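Local coordinates for protein transcriptional regulator (PDB 3LMM) that is of unknown function but probably acts as a transcriptional regulator, combining a Schlafen AlbA_2-type part with helix-turn-helix-type parts toward its C terminus, at residues A[376-384]-A[427-437]; A[293-304]-A[403-411]. All coordinates share one frame; numbering follows the deposited sequence.

Interaction 1. Residues A[376-384]-A[427-437]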
loop_
_atom_site.group_PDB
_atom_site.type_symbol
_atom_site.label_atom_id
_atom_site.label_comp_id
_atom_site.label_asym_id
_atom_site.label_seq_id
_atom_site.Cartn_x
_atom_site.Cartn_y
_atom_site.Cartn_z
ATOM N N VAL A 376 -6.315 -1.818 0.027
ATOM C CA VAL A 376 -7.339 -1.961 -0.991
ATOM C C VAL A 376 -7.274 -3.318 -1.715
ATOM O O VAL A 376 -8.312 -3.897 -2.035
ATOM C CB VAL A 376 -7.233 -0.833 -2.018
ATOM C CG1 VAL A 376 -5.817 -0.777 -2.578
ATOM C CG2 VAL A 376 -8.239 -1.058 -3.130
ATOM N N ASP A 377 -6.065 -3.822 -1.968
ATOM C CA ASP A 377 -5.896 -5.110 -2.652
ATOM C C ASP A 377 -6.425 -6.287 -1.819
ATOM O O ASP A 377 -7.076 -7.183 -2.354
ATOM C CB ASP A 377 -4.422 -5.364 -3.007
ATOM C CG ASP A 377 -3.910 -4.460 -4.132
ATOM O OD1 ASP A 377 -2.707 -4.570 -4.469
ATOM O OD2 ASP A 377 -4.690 -3.644 -4.686
ATOM N N ARG A 378 -6.139 -6.301 -0.519
ATOM C CA ARG A 378 -6.624 -7.377 0.334
ATOM C C ARG A 378 -8.129 -7.274 0.406
ATOM O O ARG A 378 -8.822 -8.276 0.564
ATOM C CB ARG A 378 -6.036 -7.257 1.734
ATOM C CG ARG A 378 -4.571 -7.598 1.782
ATOM C CD ARG A 378 -4.033 -7.487 3.186
ATOM N NE ARG A 378 -4.885 -8.159 4.166
ATOM C CZ ARG A 378 -4.582 -8.254 5.457
ATOM N NH1 ARG A 378 -5.401 -8.873 6.296
ATOM N NH2 ARG A 378 -3.447 -7.734 5.909
HETATM N N MSE A 379 -8.631 -6.050 0.290
HETATM C CA MSE A 379 -10.064 -5.829 0.326
HETATM C C MSE A 379 -10.644 -6.503 -0.908
HETATM O O MSE A 379 -11.463 -7.404 -0.790
HETATM C CB MSE A 379 -10.374 -4.331 0.313
HETATM C CG MSE A 379 -11.857 -4.016 0.468
HETATM SE SE MSE A 379 -12.268 -2.115 0.377
HETATM C CE MSE A 379 -11.865 -1.825 -1.481
ATOM N N TYR A 380 -10.201 -6.075 -2.086
ATOM C CA TYR A 380 -10.675 -6.668 -3.325
ATOM C C TYR A 380 -10.624 -8.181 -3.232
ATOM O O TYR A 380 -11.628 -8.854 -3.442
ATOM C CB TYR A 380 -9.808 -6.218 -4.483
ATOM C CG TYR A 380 -10.354 -5.030 -5.207
ATOM C CD1 TYR A 380 -10.787 -5.144 -6.530
ATOM C CD2 TYR A 380 -10.426 -3.789 -4.584
ATOM C CE1 TYR A 380 -11.271 -4.050 -7.222
ATOM C CE2 TYR A 380 -10.911 -2.685 -5.259
ATOM C CZ TYR A 380 -11.331 -2.817 -6.582
ATOM O OH TYR A 380 -11.785 -1.712 -7.275
ATOM N N GLN A 381 -9.444 -8.708 -2.920
ATOM C CA GLN A 381 -9.255 -10.146 -2.782
ATOM C C GLN A 381 -10.348 -10.767 -1.905
ATOM O O GLN A 381 -11.089 -11.638 -2.356
ATOM C CB GLN A 381 -7.862 -10.435 -2.193
ATOM C CG GLN A 381 -7.830 -11.380 -0.978
ATOM C CD GLN A 381 -8.031 -12.844 -1.337
ATOM O OE1 GLN A 381 -8.531 -13.625 -0.526
ATOM N NE2 GLN A 381 -7.621 -13.227 -2.543
ATOM N N ALA A 382 -10.451 -10.310 -0.661
ATOM C CA ALA A 382 -11.445 -10.835 0.262
ATOM C C ALA A 382 -12.829 -10.945 -0.380
ATOM O O ALA A 382 -13.570 -11.881 -0.092
ATOM C CB ALA A 382 -11.510 -9.971 1.506
HETATM N N MSE A 383 -13.180 -10.004 -1.253
HETATM C CA MSE A 383 -14.484 -10.056 -1.907
HETATM C C MSE A 383 -14.502 -11.157 -2.947
HETATM O O MSE A 383 -15.292 -12.086 -2.871
HETATM C CB MSE A 383 -14.821 -8.715 -2.572
HETATM C CG MSE A 383 -14.987 -7.553 -1.588
HETATM SE SE MSE A 383 -16.332 -7.864 -0.184
HETATM C CE MSE A 383 -17.887 -7.998 -1.342
ATOM N N ILE A 384 -13.617 -11.045 -3.924
ATOM C CA ILE A 384 -13.522 -12.031 -4.981
ATOM C C ILE A 384 -13.496 -13.458 -4.408
ATOM O O ILE A 384 -14.317 -14.300 -4.791
ATOM C CB ILE A 384 -12.262 -11.753 -5.832
ATOM C CG1 ILE A 384 -12.428 -10.410 -6.533
ATOM C CG2 ILE A 384 -12.041 -12.842 -6.853
ATOM C CD1 ILE A 384 -11.246 -9.989 -7.336
ATOM N N GLN A 427 -3.836 -19.347 -2.340
ATOM C CA GLN A 427 -5.269 -19.154 -2.189
ATOM C C GLN A 427 -5.643 -17.696 -1.952
ATOM O O GLN A 427 -6.423 -17.104 -2.700
ATOM C CB GLN A 427 -5.782 -20.024 -1.040
ATOM C CG GLN A 427 -5.369 -21.480 -1.164
ATOM C CD GLN A 427 -6.212 -22.414 -0.310
ATOM O OE1 GLN A 427 -6.941 -21.975 0.583
ATOM N NE2 GLN A 427 -6.108 -23.718 -0.578
ATOM N N ASP A 428 -5.077 -17.107 -0.912
ATOM C CA ASP A 428 -5.372 -15.718 -0.595
ATOM C C ASP A 428 -4.468 -14.743 -1.368
ATOM O O ASP A 428 -4.215 -13.621 -0.917
ATOM C CB ASP A 428 -5.216 -15.506 0.907
ATOM C CG ASP A 428 -3.808 -15.782 1.384
ATOM O OD1 ASP A 428 -3.310 -16.918 1.186
ATOM O OD2 ASP A 428 -3.194 -14.861 1.967
ATOM N N ASP A 429 -3.996 -15.171 -2.537
ATOM C CA ASP A 429 -3.133 -14.335 -3.361
ATOM C C ASP A 429 -3.943 -13.420 -4.271
ATOM O O ASP A 429 -4.773 -13.874 -5.057
ATOM C CB ASP A 429 -2.186 -15.204 -4.195
ATOM C CG ASP A 429 -1.203 -14.380 -5.020
ATOM O OD1 ASP A 429 -0.088 -14.877 -5.295
ATOM O OD2 ASP A 429 -1.541 -13.242 -5.409
ATOM N N TYR A 430 -3.676 -12.122 -4.157
ATOM C CA TYR A 430 -4.362 -11.100 -4.938
ATOM C C TYR A 430 -4.269 -11.307 -6.439
ATOM O O TYR A 430 -5.244 -11.062 -7.153
ATOM C CB TYR A 430 -3.823 -9.712 -4.578
ATOM C CG TYR A 430 -4.369 -8.580 -5.425
ATOM C CD1 TYR A 430 -3.534 -7.880 -6.302
ATOM C CD2 TYR A 430 -5.705 -8.183 -5.330
ATOM C CE1 TYR A 430 -4.012 -6.801 -7.060
ATOM C CE2 TYR A 430 -6.194 -7.108 -6.088
ATOM C CZ TYR A 430 -5.339 -6.418 -6.949
ATOM O OH TYR A 430 -5.782 -5.331 -7.686
ATOM N N ARG A 431 -3.111 -11.754 -6.927
ATOM C CA ARG A 431 -2.951 -11.966 -8.369
ATOM C C ARG A 431 -3.844 -13.059 -8.910
ATOM O O ARG A 431 -4.588 -12.843 -9.868
ATOM C CB ARG A 431 -1.505 -12.302 -8.740
ATOM C CG ARG A 431 -0.546 -11.193 -8.487
ATOM C CD ARG A 431 0.395 -11.625 -7.412
ATOM N NE ARG A 431 1.608 -12.216 -7.951
ATOM C CZ ARG A 431 2.480 -12.905 -7.223
ATOM N NH1 ARG A 431 2.255 -13.099 -5.929
ATOM N NH2 ARG A 431 3.591 -13.374 -7.776
ATOM N N ILE A 432 -3.778 -14.241 -8.311
ATOM C CA ILE A 432 -4.613 -15.304 -8.817
ATOM C C ILE A 432 -6.085 -14.925 -8.608
ATOM O O ILE A 432 -6.958 -15.422 -9.309
ATOM C CB ILE A 432 -4.247 -16.676 -8.174
ATOM C CG1 ILE A 432 -4.620 -16.684 -6.705
ATOM C CG2 ILE A 432 -2.765 -16.968 -8.368
ATOM C CD1 ILE A 432 -6.116 -16.903 -6.464
ATOM N N ALA A 433 -6.364 -14.021 -7.669
ATOM C CA ALA A 433 -7.746 -13.593 -7.426
ATOM C C ALA A 433 -8.245 -12.759 -8.609
ATOM O O ALA A 433 -9.321 -12.999 -9.154
ATOM C CB ALA A 433 -7.836 -12.779 -6.139
ATOM N N ILE A 434 -7.451 -11.774 -9.006
ATOM C CA ILE A 434 -7.827 -10.933 -10.128
ATOM C C ILE A 434 -7.901 -11.789 -11.381
ATOM O O ILE A 434 -8.888 -11.747 -12.115
ATOM C CB ILE A 434 -6.801 -9.810 -10.355
ATOM C CG1 ILE A 434 -6.806 -8.854 -9.155
ATOM C CG2 ILE A 434 -7.109 -9.081 -11.657
ATOM C CD1 ILE A 434 -8.105 -8.081 -8.970
ATOM N N VAL A 435 -6.854 -12.565 -11.631
ATOM C CA VAL A 435 -6.860 -13.408 -12.816
ATOM C C VAL A 435 -8.096 -14.302 -12.824
ATOM O O VAL A 435 -8.849 -14.286 -13.792
ATOM C CB VAL A 435 -5.607 -14.279 -12.918
ATOM C CG1 VAL A 435 -5.776 -15.291 -14.036
ATOM C CG2 VAL A 435 -4.408 -13.402 -13.199
ATOM N N LEU A 436 -8.329 -15.074 -11.766
ATOM C CA LEU A 436 -9.516 -15.916 -11.777
ATOM C C LEU A 436 -10.784 -15.081 -11.978
ATOM O O LEU A 436 -11.709 -15.509 -12.680
ATOM C CB LEU A 436 -9.630 -16.732 -10.493
ATOM C CG LEU A 436 -8.716 -17.952 -10.500
ATOM C CD1 LEU A 436 -8.723 -18.639 -9.141
ATOM C CD2 LEU A 436 -9.168 -18.895 -11.588
ATOM N N TYR A 437 -10.836 -13.886 -11.398
ATOM C CA TYR A 437 -12.038 -13.085 -11.569
ATOM C C TYR A 437 -12.253 -12.677 -13.021
ATOM O O TYR A 437 -13.351 -12.840 -13.544
ATOM C CB TYR A 437 -12.020 -11.848 -10.661
ATOM C CG TYR A 437 -13.265 -10.980 -10.803
ATOM C CD1 TYR A 437 -13.227 -9.789 -11.533
ATOM C CD2 TYR A 437 -14.490 -11.378 -10.251
ATOM C CE1 TYR A 437 -14.374 -9.012 -11.719
ATOM C CE2 TYR A 437 -15.651 -10.611 -10.427
ATOM C CZ TYR A 437 -15.584 -9.428 -11.164
ATOM O OH TYR A 437 -16.722 -8.668 -11.347
#

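Interaction 2. Residues A[293-304]-A[403-411]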
loop_
_atom_site.group_PDB
_atom_site.type_symbol
_atom_site.label_atom_id
_atom_site.label_comp_id
_atom_site.label_asym_id
_atom_site.label_seq_id
_atom_site.Cartn_x
_atom_site.Cartn_y
_atom_site.Cartn_z
ATOM N N VAL A 293 -20.210 -17.241 8.900
ATOM C CA VAL A 293 -19.597 -16.317 7.935
ATOM C C VAL A 293 -20.374 -14.995 7.826
ATOM O O VAL A 293 -21.547 -14.993 7.444
ATOM C CB VAL A 293 -19.578 -16.952 6.534
ATOM C CG1 VAL A 293 -18.990 -15.990 5.540
ATOM C CG2 VAL A 293 -18.828 -18.255 6.565
ATOM N N PRO A 294 -19.728 -13.850 8.136
ATOM C CA PRO A 294 -20.453 -12.570 8.038
ATOM C C PRO A 294 -20.927 -12.179 6.620
ATOM O O PRO A 294 -20.354 -12.612 5.621
ATOM C CB PRO A 294 -19.470 -11.562 8.646
ATOM C CG PRO A 294 -18.134 -12.174 8.377
ATOM C CD PRO A 294 -18.351 -13.651 8.624
ATOM N N GLU A 295 -21.987 -11.373 6.554
ATOM C CA GLU A 295 -22.554 -10.916 5.289
ATOM C C GLU A 295 -21.476 -10.372 4.387
ATOM O O GLU A 295 -21.581 -10.438 3.169
ATOM C CB GLU A 295 -23.576 -9.816 5.511
ATOM C CG GLU A 295 -24.673 -10.132 6.486
ATOM C CD GLU A 295 -26.012 -9.746 5.925
ATOM O OE1 GLU A 295 -26.440 -10.426 4.960
ATOM O OE2 GLU A 295 -26.617 -8.765 6.423
ATOM N N ILE A 296 -20.471 -9.751 4.983
ATOM C CA ILE A 296 -19.339 -9.269 4.203
ATOM C C ILE A 296 -18.093 -9.417 5.059
ATOM O O ILE A 296 -18.088 -9.067 6.238
ATOM C CB ILE A 296 -19.504 -7.804 3.692
ATOM C CG1 ILE A 296 -19.540 -6.816 4.834
ATOM C CG2 ILE A 296 -20.772 -7.683 2.873
ATOM C CD1 ILE A 296 -19.739 -5.386 4.327
ATOM N N PRO A 297 -17.026 -9.975 4.479
ATOM C CA PRO A 297 -15.772 -10.179 5.208
ATOM C C PRO A 297 -15.314 -9.008 6.057
ATOM O O PRO A 297 -15.051 -7.926 5.548
ATOM C CB PRO A 297 -14.785 -10.534 4.105
ATOM C CG PRO A 297 -15.409 -9.942 2.853
ATOM C CD PRO A 297 -16.859 -10.259 3.044
ATOM N N ARG A 298 -15.215 -9.249 7.358
ATOM C CA ARG A 298 -14.787 -8.232 8.310
ATOM C C ARG A 298 -13.659 -7.339 7.772
ATOM O O ARG A 298 -13.755 -6.106 7.802
ATOM C CB ARG A 298 -14.354 -8.912 9.607
ATOM C CG ARG A 298 -15.502 -9.610 10.310
ATOM C CD ARG A 298 -16.279 -8.626 11.146
ATOM N NE ARG A 298 -17.692 -8.979 11.283
ATOM C CZ ARG A 298 -18.147 -10.029 11.959
ATOM N NH1 ARG A 298 -19.456 -10.256 12.018
ATOM N NH2 ARG A 298 -17.296 -10.850 12.564
ATOM N N LEU A 299 -12.600 -7.966 7.272
ATOM C CA LEU A 299 -11.461 -7.244 6.722
ATOM C C LEU A 299 -11.904 -6.209 5.703
ATOM O O LEU A 299 -11.537 -5.034 5.787
ATOM C CB LEU A 299 -10.519 -8.213 6.032
ATOM C CG LEU A 299 -9.304 -7.519 5.440
ATOM C CD1 LEU A 299 -8.322 -7.183 6.563
ATOM C CD2 LEU A 299 -8.659 -8.429 4.416
ATOM N N ALA A 300 -12.681 -6.662 4.725
ATOM C CA ALA A 300 -13.174 -5.780 3.685
ATOM C C ALA A 300 -13.814 -4.533 4.303
ATOM O O ALA A 300 -13.542 -3.417 3.867
ATOM C CB ALA A 300 -14.174 -6.520 2.818
ATOM N N VAL A 301 -14.643 -4.719 5.328
ATOM C CA VAL A 301 -15.306 -3.590 5.984
ATOM C C VAL A 301 -14.323 -2.637 6.659
ATOM O O VAL A 301 -14.279 -1.454 6.342
ATOM C CB VAL A 301 -16.313 -4.062 7.047
ATOM C CG1 VAL A 301 -17.028 -2.866 7.649
ATOM C CG2 VAL A 301 -17.305 -5.008 6.427
ATOM N N ARG A 302 -13.543 -3.151 7.601
ATOM C CA ARG A 302 -12.582 -2.316 8.291
ATOM C C ARG A 302 -11.622 -1.662 7.291
ATOM O O ARG A 302 -11.208 -0.516 7.468
ATOM C CB ARG A 302 -11.820 -3.154 9.318
ATOM C CG ARG A 302 -10.834 -2.389 10.176
ATOM C CD ARG A 302 -10.244 -3.297 11.246
ATOM N NE ARG A 302 -9.723 -4.552 10.688
ATOM C CZ ARG A 302 -10.403 -5.702 10.625
ATOM N NH1 ARG A 302 -11.648 -5.768 11.089
ATOM N NH2 ARG A 302 -9.838 -6.790 10.104
ATOM N N GLU A 303 -11.281 -2.368 6.222
ATOM C CA GLU A 303 -10.364 -1.790 5.250
ATOM C C GLU A 303 -10.999 -0.557 4.617
ATOM O O GLU A 303 -10.349 0.477 4.489
ATOM C CB GLU A 303 -10.000 -2.817 4.177
ATOM C CG GLU A 303 -8.661 -2.541 3.483
ATOM C CD GLU A 303 -7.436 -2.746 4.390
ATOM O OE1 GLU A 303 -7.249 -3.873 4.910
ATOM O OE2 GLU A 303 -6.648 -1.784 4.574
ATOM N N ALA A 304 -12.273 -0.674 4.243
ATOM C CA ALA A 304 -13.032 0.423 3.631
ATOM C C ALA A 304 -13.185 1.592 4.600
ATOM O O ALA A 304 -13.193 2.750 4.194
ATOM C CB ALA A 304 -14.412 -0.077 3.209
ATOM N N THR A 403 -17.286 4.106 -1.690
ATOM C CA THR A 403 -16.841 2.741 -1.903
ATOM C C THR A 403 -18.047 1.880 -1.579
ATOM O O THR A 403 -18.711 2.089 -0.565
ATOM C CB THR A 403 -15.657 2.392 -0.970
ATOM O OG1 THR A 403 -14.507 3.190 -1.305
ATOM C CG2 THR A 403 -15.288 0.917 -1.091
ATOM N N THR A 404 -18.358 0.944 -2.467
ATOM C CA THR A 404 -19.523 0.074 -2.275
ATOM C C THR A 404 -19.100 -1.394 -2.213
ATOM O O THR A 404 -18.425 -1.909 -3.113
ATOM C CB THR A 404 -20.529 0.221 -3.430
ATOM O OG1 THR A 404 -20.050 1.224 -4.336
ATOM C CG2 THR A 404 -21.888 0.612 -2.903
ATOM N N LEU A 405 -19.519 -2.065 -1.147
ATOM C CA LEU A 405 -19.225 -3.474 -0.934
ATOM C C LEU A 405 -20.513 -4.258 -0.950
ATOM O O LEU A 405 -21.346 -4.067 -0.071
ATOM C CB LEU A 405 -18.559 -3.679 0.424
ATOM C CG LEU A 405 -17.044 -3.587 0.419
ATOM C CD1 LEU A 405 -16.626 -2.289 -0.209
ATOM C CD2 LEU A 405 -16.526 -3.700 1.829
ATOM N N VAL A 406 -20.687 -5.133 -1.934
ATOM C CA VAL A 406 -21.904 -5.948 -1.983
ATOM C C VAL A 406 -21.628 -7.385 -1.515
ATOM O O VAL A 406 -20.963 -8.149 -2.210
ATOM C CB VAL A 406 -22.500 -6.004 -3.405
ATOM C CG1 VAL A 406 -23.525 -7.118 -3.485
ATOM C CG2 VAL A 406 -23.147 -4.673 -3.760
ATOM N N GLY A 407 -22.149 -7.755 -0.346
ATOM C CA GLY A 407 -21.908 -9.094 0.174
ATOM C C GLY A 407 -23.064 -10.083 0.202
ATOM O O GLY A 407 -23.826 -10.214 -0.753
ATOM N N GLY A 408 -23.189 -10.792 1.316
ATOM C CA GLY A 408 -24.241 -11.781 1.443
ATOM C C GLY A 408 -23.670 -13.178 1.625
ATOM O O GLY A 408 -22.515 -13.342 2.014
ATOM N N ARG A 409 -24.474 -14.197 1.353
ATOM C CA ARG A 409 -23.997 -15.563 1.503
ATOM C C ARG A 409 -22.877 -15.871 0.518
ATOM O O ARG A 409 -22.889 -15.409 -0.626
ATOM C CB ARG A 409 -25.135 -16.565 1.307
ATOM C CG ARG A 409 -25.968 -16.810 2.548
ATOM C CD ARG A 409 -27.056 -17.838 2.304
ATOM N NE ARG A 409 -27.696 -18.201 3.555
ATOM C CZ ARG A 409 -27.157 -19.015 4.456
ATOM N NH1 ARG A 409 -25.966 -19.557 4.229
ATOM N NH2 ARG A 409 -27.799 -19.271 5.594
ATOM N N PRO A 410 -21.882 -16.656 0.956
ATOM C CA PRO A 410 -20.785 -16.986 0.051
ATOM C C PRO A 410 -21.258 -17.996 -0.993
ATOM O O PRO A 410 -22.244 -18.710 -0.785
ATOM C CB PRO A 410 -19.728 -17.553 0.994
ATOM C CG PRO A 410 -20.547 -18.212 2.067
ATOM C CD PRO A 410 -21.660 -17.226 2.302
ATOM N N VAL A 411 -20.565 -18.029 -2.125
ATOM C CA VAL A 411 -20.894 -18.964 -3.195
ATOM C C VAL A 411 -19.991 -20.199 -3.042
ATOM O O VAL A 411 -18.806 -20.169 -3.379
ATOM C CB VAL A 411 -20.720 -18.295 -4.607
ATOM C CG1 VAL A 411 -19.339 -17.690 -4.740
ATOM C CG2 VAL A 411 -20.952 -19.319 -5.708
#

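Interaction 1. Residues A[376-384]-A[427-437]
The ring of Y430 slots against D377, Y380 and Q381; with I384 it is one of the two largest bumps in a helix-to-helix packing between helix 373-385, in the part related to the RecG C-terminal region, and helix 430-441, in the DUF5635 part, which belongs to the helix-turn-helix clan. The two axes approach to 9.4 Å and cross at 51°. D377 lays its carboxylate flat on one face of the ring, the two planes only 5° apart, while its CB makes a CH-pi contact 3.9 Å from the Y430 ring centroid. On the opposite face sits CG1 of I434, one helical turn further along, so the ring is sandwiched between a partner across the interface and one from its own helix. Y380 CB and Q381 CB meet the ring edge, CB of Y380 being 4.1 Å from Y430 CE2. What puts the ring there is the first torsion of Y430, with CG anti to the backbone N (chi1 174°), which sends the side chain across to the other helix. Q381 fills the next hollow. Its chain bends at the CB-CG bond so that the amide drops over the start of the second helix, beside the backbone of D428, with NE2 3.6 Å from A433 CB. This helix start has its own cap: D429 accepts from R431 N through OD2 and forms a salt bridge with the R431 guanidinium through OD1. At the far end I384 is a forked bump. CG2 leans toward A433 and CD1 toward I434 CD1, 4.0 Å away. Both branches also close on a single atom: I384 CG2 and CD1 each lie 3.9 Å from Y437 CB.

Interaction 2. Residues A[293-304]-A[403-411]
E295 and G408 bring their backbones together, with CA atoms 4.3 Å apart, and I296 and G407 follow at 4.8 Å before the chains diverge. From there the helix beginning at R298 runs back along strand 403-406, antiparallel in direction at 169°, with the axes about 10 Å apart. One backbone hydrogen bond joins the segments where they are closest, from G408 N to E295 O. It is almost straight, although its modelled length is too short to be trusted at this resolution. G407 lets the segments come this close, presenting a bare CA to CG2 of I296; G408 follows with a positive phi that itself calls for glycine. With chi1 of I296 at 65°, CG2 is left over G407 while the CG1 branch carries CD1 to within 4.4 Å of L405 CD2. T403 and L405 point toward the helix, whereas T404 and V406 point away. L405 does most of the filling: CD2 sits 3.8 Å from A300 CB and also reaches the methyl of A304, a turn later, so the strand is pressed against the small-residue side of the helix. Beyond the glycines, V293 CG1 rests on CD of the P410 ring at 4.4 Å. The carboxylate of E295 turns to K280 and S329. This is helix-on-sheet packing, consistent with a GHKL-like alpha/beta sandwich as in HATPase_c_4 relatives: strand 400-406 lies between 330-336 and 392-396, and helix 298-311 has helix 264-278 and helix 373-385 as further neighbours.

How the interactions relate
From the N terminus the four segments come in the order 293-304, 376-384, 403-411 and 427-437, so the two contacts cross. Interaction 2 closes a loop of 98 residues that takes in strands 320-325 and 330-336 and helices 357-365 and 373-385. Helix 373-385 then takes part in interaction 1, whose 42-residue loop contains strands 392-396 and 400-406. It lies between helix 298-311 and helix 430-441 and joins the contacts: selenomethionine M383 packs against P297, and M379, also selenomethionine, against A300. Together the contacts connect the six-stranded sheet, through helix 298-311 and helix 373-385, to helix 430-441 of the DUF5635 part.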